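Local coordinates for hypothetical protein, GDSL-like Lipase/Acylhydrolase family protein (Bacteroides uniformis, PDB 4M8K), which is an uncharacterised GDSL-like lipase/acylhydrolase family protein that probably hydrolyses ester bonds of lipid or other acylated substrates, at residues T121-Y135 with L174-H188. Residues are numbered along the deposited sequence; the frame is centred on the assembly and turned at random.
Sequences TNDSWAGAPIGAYQY and LSEEVTDSMDEICRH. With ACT (acetate ion), chain C.
Ser-124 and Ser-175 bring the backbones closest, their CA atoms 5.8 Å apart; helix 121-126 closes in a Schellman motif at Gly-127, and the loop after it runs along helix 176-189 as far as Tyr-135 and His-188. Ser-124 OG, anti to its own backbone N (chi1 -168°), accepts a nearly straight bond from Ser-175 N at 2.9 Å, while Ser-175, the N-cap of helix 176-189, accepts from Val-178 N through OG. Leu-174 CD2 rests on Thr-121 OG1, a hydroxyl hydrogen-bonded to Asn-171 ND2. Asn-122 ND2 donates to acetate OXT (2.7 Å); Ser-29, Gly-84 and His-205 also bind this probable crystallisation ion, consistent with an SGNH-hydrolase active site and its oxyanion hole. Ile-130 CD1 packs on Val-178 CG2. The Tyr-133 ring meets Ile-185 CG1 at its edge, and Glu-184 CG comes within 3.8 Å of Tyr-133 CE1, the side chains crossing at about a right angle. The Tyr-135 and His-188 rings stack face to face, centroids 3.6 Å apart and planes at 14°. A water joins Tyr-135 OH to Glu-184 OE2, which Arg-187 NH2 salt-bridges. Arg-147 of helix 146-160 touches Ile-130 and Tyr-133, its NE hydrogen-bonding to Ser-181 OG; Met-182 (selenomethionine) and Cys-186 pack onto central strand 165-170.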
loop_
_atom_site.group_PDB
_atom_site.type_symbol
_atom_site.label_atom_id
_atom_site.label_comp_id
_atom_site.label_asym_id
_atom_site.label_seq_id
_atom_site.Cartn_x
_atom_site.Cartn_y
_atom_site.Cartn_z
ATOM N N THR A 121 8.011 -2.001 -0.133
ATOM C CA THR A 121 8.923 -2.641 0.838
ATOM C C THR A 121 9.479 -3.993 0.338
ATOM O O THR A 121 10.669 -4.267 0.420
ATOM C CB THR A 121 8.247 -2.785 2.214
ATOM O OG1 THR A 121 7.957 -1.500 2.732
ATOM C CG2 THR A 121 9.183 -3.498 3.176
ATOM N N ASN A 122 8.621 -4.848 -0.179
ATOM C CA ASN A 122 9.075 -6.132 -0.651
ATOM C C ASN A 122 9.927 -6.023 -1.932
ATOM O O ASN A 122 10.888 -6.780 -2.100
ATOM C CB ASN A 122 7.889 -7.061 -0.844
ATOM C CG ASN A 122 7.256 -7.452 0.489
ATOM O OD1 ASN A 122 7.918 -8.034 1.364
ATOM N ND2 ASN A 122 5.991 -7.120 0.650
ATOM N N ASP A 123 9.606 -5.074 -2.805
ATOM C CA ASP A 123 10.460 -4.849 -3.984
ATOM C C ASP A 123 11.872 -4.506 -3.530
ATOM O O ASP A 123 12.866 -5.016 -4.081
ATOM C CB ASP A 123 9.901 -3.754 -4.891
ATOM C CG ASP A 123 8.463 -4.044 -5.328
ATOM O OD1 ASP A 123 7.552 -3.962 -4.448
ATOM O OD2 ASP A 123 8.223 -4.419 -6.533
ATOM N N SER A 124 11.973 -3.682 -2.481
ATOM C CA SER A 124 13.273 -3.310 -1.903
ATOM C C SER A 124 13.953 -4.485 -1.233
ATOM O O SER A 124 15.095 -4.806 -1.538
ATOM C CB SER A 124 13.094 -2.168 -0.934
ATOM O OG SER A 124 14.337 -1.614 -0.567
ATOM N N TRP A 125 13.252 -5.143 -0.318
ATOM C CA TRP A 125 13.866 -6.234 0.412
ATOM C C TRP A 125 14.203 -7.414 -0.472
ATOM O O TRP A 125 15.176 -8.080 -0.213
ATOM C CB TRP A 125 12.964 -6.723 1.483
ATOM C CG TRP A 125 12.732 -5.793 2.618
ATOM C CD1 TRP A 125 13.358 -4.628 2.887
ATOM C CD2 TRP A 125 11.842 -6.036 3.715
ATOM N NE1 TRP A 125 12.885 -4.084 4.067
ATOM C CE2 TRP A 125 11.950 -4.937 4.597
ATOM C CE3 TRP A 125 10.927 -7.051 4.007
ATOM C CZ2 TRP A 125 11.171 -4.830 5.760
ATOM C CZ3 TRP A 125 10.150 -6.955 5.175
ATOM C CH2 TRP A 125 10.307 -5.866 6.051
ATOM N N ALA A 126 13.420 -7.670 -1.523
ATOM C CA ALA A 126 13.741 -8.796 -2.410
ATOM C C ALA A 126 14.786 -8.496 -3.478
ATOM O O ALA A 126 15.247 -9.421 -4.143
ATOM C CB ALA A 126 12.471 -9.318 -3.084
ATOM N N GLY A 127 15.178 -7.232 -3.631
ATOM C CA GLY A 127 16.183 -6.890 -4.598
ATOM C C GLY A 127 15.677 -7.011 -6.025
ATOM O O GLY A 127 16.409 -7.379 -6.912
ATOM N N ALA A 128 14.415 -6.681 -6.245
ATOM C CA ALA A 128 13.834 -6.751 -7.571
ATOM C C ALA A 128 14.551 -5.751 -8.445
ATOM O O ALA A 128 14.984 -4.718 -7.955
ATOM C CB ALA A 128 12.324 -6.474 -7.528
ATOM N N PRO A 129 14.713 -6.084 -9.737
ATOM C CA PRO A 129 15.404 -5.180 -10.653
ATOM C C PRO A 129 14.669 -3.880 -10.759
ATOM O O PRO A 129 13.435 -3.874 -10.718
ATOM C CB PRO A 129 15.396 -5.932 -11.984
ATOM C CG PRO A 129 14.365 -7.003 -11.862
ATOM C CD PRO A 129 14.246 -7.311 -10.411
ATOM N N ILE A 130 15.394 -2.774 -10.860
ATOM C CA ILE A 130 14.770 -1.455 -10.866
ATOM C C ILE A 130 14.227 -1.051 -12.220
ATOM O O ILE A 130 13.189 -0.366 -12.325
ATOM C CB ILE A 130 15.769 -0.399 -10.368
ATOM C CG1 ILE A 130 16.081 -0.661 -8.917
ATOM C CG2 ILE A 130 15.198 0.998 -10.485
ATOM C CD1 ILE A 130 14.924 -0.411 -7.971
ATOM N N GLY A 131 14.970 -1.433 -13.253
ATOM C CA GLY A 131 14.589 -1.135 -14.621
ATOM C C GLY A 131 14.594 0.345 -14.935
ATOM O O GLY A 131 15.267 1.113 -14.252
ATOM N N ALA A 132 13.801 0.722 -15.935
ATOM C CA ALA A 132 13.734 2.100 -16.442
ATOM C C ALA A 132 12.376 2.723 -16.200
ATOM O O ALA A 132 11.339 2.038 -16.193
ATOM C CB ALA A 132 14.045 2.110 -17.925
ATOM N N TYR A 133 12.360 4.024 -15.955
ATOM C CA TYR A 133 11.111 4.762 -15.961
ATOM C C TYR A 133 10.449 4.510 -17.291
ATOM O O TYR A 133 11.116 4.449 -18.311
ATOM C CB TYR A 133 11.345 6.253 -15.779
ATOM C CG TYR A 133 11.934 6.544 -14.437
ATOM C CD1 TYR A 133 11.153 6.431 -13.298
ATOM C CD2 TYR A 133 13.292 6.869 -14.288
ATOM C CE1 TYR A 133 11.667 6.687 -12.054
ATOM C CE2 TYR A 133 13.838 7.089 -13.018
ATOM C CZ TYR A 133 13.013 7.018 -11.905
ATOM O OH TYR A 133 13.495 7.258 -10.622
ATOM N N GLN A 134 9.145 4.302 -17.274
ATOM C CA GLN A 134 8.412 3.853 -18.436
ATOM C C GLN A 134 6.968 4.260 -18.297
ATOM O O GLN A 134 6.199 3.724 -17.466
ATOM C CB GLN A 134 8.546 2.318 -18.622
ATOM C CG GLN A 134 7.848 1.787 -19.880
ATOM C CD GLN A 134 8.053 0.275 -20.149
ATOM O OE1 GLN A 134 8.661 -0.456 -19.376
ATOM N NE2 GLN A 134 7.508 -0.181 -21.246
ATOM N N TYR A 135 6.525 5.151 -19.181
ATOM C CA TYR A 135 5.189 5.717 -19.050
ATOM C C TYR A 135 4.149 5.257 -20.105
ATOM O O TYR A 135 3.060 5.804 -20.199
ATOM C CB TYR A 135 5.357 7.247 -19.027
ATOM C CG TYR A 135 6.242 7.688 -17.871
ATOM C CD1 TYR A 135 5.800 7.583 -16.575
ATOM C CD2 TYR A 135 7.549 8.149 -18.074
ATOM C CE1 TYR A 135 6.601 7.974 -15.516
ATOM C CE2 TYR A 135 8.370 8.551 -17.012
ATOM C CZ TYR A 135 7.889 8.468 -15.726
ATOM O OH TYR A 135 8.656 8.840 -14.638
ATOM N N LEU A 174 13.726 2.081 3.083
ATOM C CA LEU A 174 13.864 1.336 1.818
ATOM C C LEU A 174 15.077 1.781 1.009
ATOM O O LEU A 174 15.650 2.821 1.272
ATOM C CB LEU A 174 12.597 1.480 0.985
ATOM C CG LEU A 174 11.294 1.006 1.673
ATOM C CD1 LEU A 174 10.180 1.023 0.642
ATOM C CD2 LEU A 174 11.382 -0.361 2.346
ATOM N N SER A 175 15.454 1.007 -0.003
ATOM C CA SER A 175 16.560 1.397 -0.869
ATOM C C SER A 175 16.355 2.770 -1.410
ATOM O O SER A 175 15.242 3.208 -1.613
ATOM C CB SER A 175 16.729 0.398 -2.034
ATOM O OG SER A 175 15.693 0.426 -2.973
ATOM N N GLU A 176 17.479 3.438 -1.669
ATOM C CA GLU A 176 17.501 4.725 -2.317
ATOM C C GLU A 176 16.773 4.680 -3.622
ATOM O O GLU A 176 15.980 5.545 -3.922
ATOM C CB GLU A 176 18.951 5.127 -2.591
ATOM C CG GLU A 176 19.156 6.627 -2.640
ATOM C CD GLU A 176 20.641 7.032 -2.573
ATOM O OE1 GLU A 176 21.507 6.461 -3.300
ATOM O OE2 GLU A 176 20.933 7.933 -1.773
ATOM N N GLU A 177 17.029 3.658 -4.407
ATOM C CA GLU A 177 16.388 3.537 -5.729
ATOM C C GLU A 177 14.863 3.338 -5.684
ATOM O O GLU A 177 14.164 3.981 -6.442
ATOM C CB GLU A 177 17.057 2.433 -6.544
ATOM C CG GLU A 177 18.410 2.911 -7.027
ATOM C CD GLU A 177 19.259 1.821 -7.648
ATOM O OE1 GLU A 177 18.763 0.692 -7.844
ATOM O OE2 GLU A 177 20.443 2.099 -7.930
ATOM N N VAL A 178 14.349 2.475 -4.803
ATOM C CA VAL A 178 12.908 2.312 -4.655
ATOM C C VAL A 178 12.275 3.595 -4.101
ATOM O O VAL A 178 11.211 4.043 -4.538
ATOM C CB VAL A 178 12.574 1.069 -3.770
ATOM C CG1 VAL A 178 11.138 1.087 -3.265
ATOM C CG2 VAL A 178 12.823 -0.222 -4.555
ATOM N N THR A 179 12.948 4.210 -3.159
ATOM C CA THR A 179 12.419 5.401 -2.533
ATOM C C THR A 179 12.316 6.574 -3.530
ATOM O O THR A 179 11.251 7.247 -3.646
ATOM C CB THR A 179 13.297 5.805 -1.340
ATOM O OG1 THR A 179 13.314 4.728 -0.368
ATOM C CG2 THR A 179 12.724 7.019 -0.699
ATOM N N ASP A 180 13.408 6.805 -4.240
ATOM C CA ASP A 180 13.489 7.894 -5.194
ATOM C C ASP A 180 12.546 7.628 -6.372
ATOM O O ASP A 180 11.909 8.561 -6.921
ATOM C CB ASP A 180 14.924 8.070 -5.728
ATOM C CG ASP A 180 15.891 8.699 -4.719
ATOM O OD1 ASP A 180 15.435 9.226 -3.689
ATOM O OD2 ASP A 180 17.113 8.661 -4.992
ATOM N N SER A 181 12.511 6.378 -6.818
ATOM C CA SER A 181 11.668 6.015 -7.965
ATOM C C SER A 181 10.185 6.281 -7.664
ATOM O O SER A 181 9.480 6.867 -8.483
ATOM C CB SER A 181 11.872 4.556 -8.378
ATOM O OG SER A 181 13.217 4.301 -8.810
HETATM N N MSE A 182 9.695 5.874 -6.494
HETATM C CA MSE A 182 8.261 6.122 -6.160
HETATM C C MSE A 182 7.986 7.623 -6.110
HETATM O O MSE A 182 6.945 8.083 -6.574
HETATM C CB MSE A 182 7.866 5.444 -4.855
HETATM C CG MSE A 182 7.556 4.017 -5.172
HETATM SE SE MSE A 182 6.707 3.011 -3.716
HETATM C CE MSE A 182 8.057 3.276 -2.319
ATOM N N ASP A 183 8.932 8.422 -5.631
ATOM C CA ASP A 183 8.652 9.848 -5.498
ATOM C C ASP A 183 8.587 10.492 -6.868
ATOM O O ASP A 183 7.708 11.289 -7.141
ATOM C CB ASP A 183 9.689 10.535 -4.625
ATOM C CG ASP A 183 9.188 11.863 -4.094
ATOM O OD1 ASP A 183 8.130 11.940 -3.494
ATOM O OD2 ASP A 183 9.831 12.856 -4.289
ATOM N N GLU A 184 9.531 10.134 -7.720
ATOM C CA GLU A 184 9.566 10.635 -9.100
ATOM C C GLU A 184 8.316 10.224 -9.912
ATOM O O GLU A 184 7.723 11.013 -10.654
ATOM C CB GLU A 184 10.814 10.112 -9.809
ATOM C CG GLU A 184 10.825 10.359 -11.319
ATOM C CD GLU A 184 10.784 11.837 -11.697
ATOM O OE1 GLU A 184 10.821 12.727 -10.818
ATOM O OE2 GLU A 184 10.732 12.137 -12.900
ATOM N N ILE A 185 7.942 8.960 -9.796
ATOM C CA ILE A 185 6.782 8.448 -10.512
ATOM C C ILE A 185 5.472 9.026 -9.958
ATOM O O ILE A 185 4.595 9.396 -10.775
ATOM C CB ILE A 185 6.768 6.873 -10.531
ATOM C CG1 ILE A 185 7.995 6.354 -11.270
ATOM C CG2 ILE A 185 5.524 6.350 -11.216
ATOM C CD1 ILE A 185 8.281 4.889 -11.071
ATOM N N CYS A 186 5.315 9.134 -8.623
ATOM C CA CYS A 186 4.203 9.875 -8.052
ATOM C C CYS A 186 4.117 11.290 -8.611
ATOM O O CYS A 186 3.037 11.750 -9.001
ATOM C CB CYS A 186 4.324 9.982 -6.558
ATOM S SG CYS A 186 3.941 8.401 -5.727
ATOM N N ARG A 187 5.243 11.969 -8.680
ATOM C CA ARG A 187 5.263 13.343 -9.272
ATOM C C ARG A 187 4.812 13.335 -10.756
ATOM O O ARG A 187 4.013 14.194 -11.189
ATOM C CB ARG A 187 6.642 13.983 -9.090
ATOM C CG ARG A 187 6.743 15.423 -9.689
ATOM C CD ARG A 187 8.049 15.764 -10.454
ATOM N NE ARG A 187 8.404 14.767 -11.490
ATOM C CZ ARG A 187 7.883 14.714 -12.717
ATOM N NH1 ARG A 187 7.004 15.613 -13.117
ATOM N NH2 ARG A 187 8.257 13.764 -13.573
ATOM N N HIS A 188 5.285 12.362 -11.531
ATOM C CA HIS A 188 4.842 12.260 -12.918
ATOM C C HIS A 188 3.315 12.207 -12.992
ATOM O O HIS A 188 2.718 12.910 -13.738
ATOM C CB HIS A 188 5.431 11.019 -13.597
ATOM C CG HIS A 188 5.013 10.857 -15.038
ATOM N ND1 HIS A 188 5.724 11.411 -16.094
ATOM C CD2 HIS A 188 3.947 10.228 -15.598
ATOM C CE1 HIS A 188 5.112 11.141 -17.237
ATOM N NE2 HIS A 188 4.025 10.437 -16.967
HETATM C C ACT C . 5.870 -7.327 4.019
HETATM O O ACT C . 6.035 -8.148 4.936
HETATM O OXT ACT C . 5.021 -7.544 3.153
HETATM C CH3 ACT C . 6.658 -6.054 3.941
HETATM O O HOH W 1 10.542 10.512 -14.914
#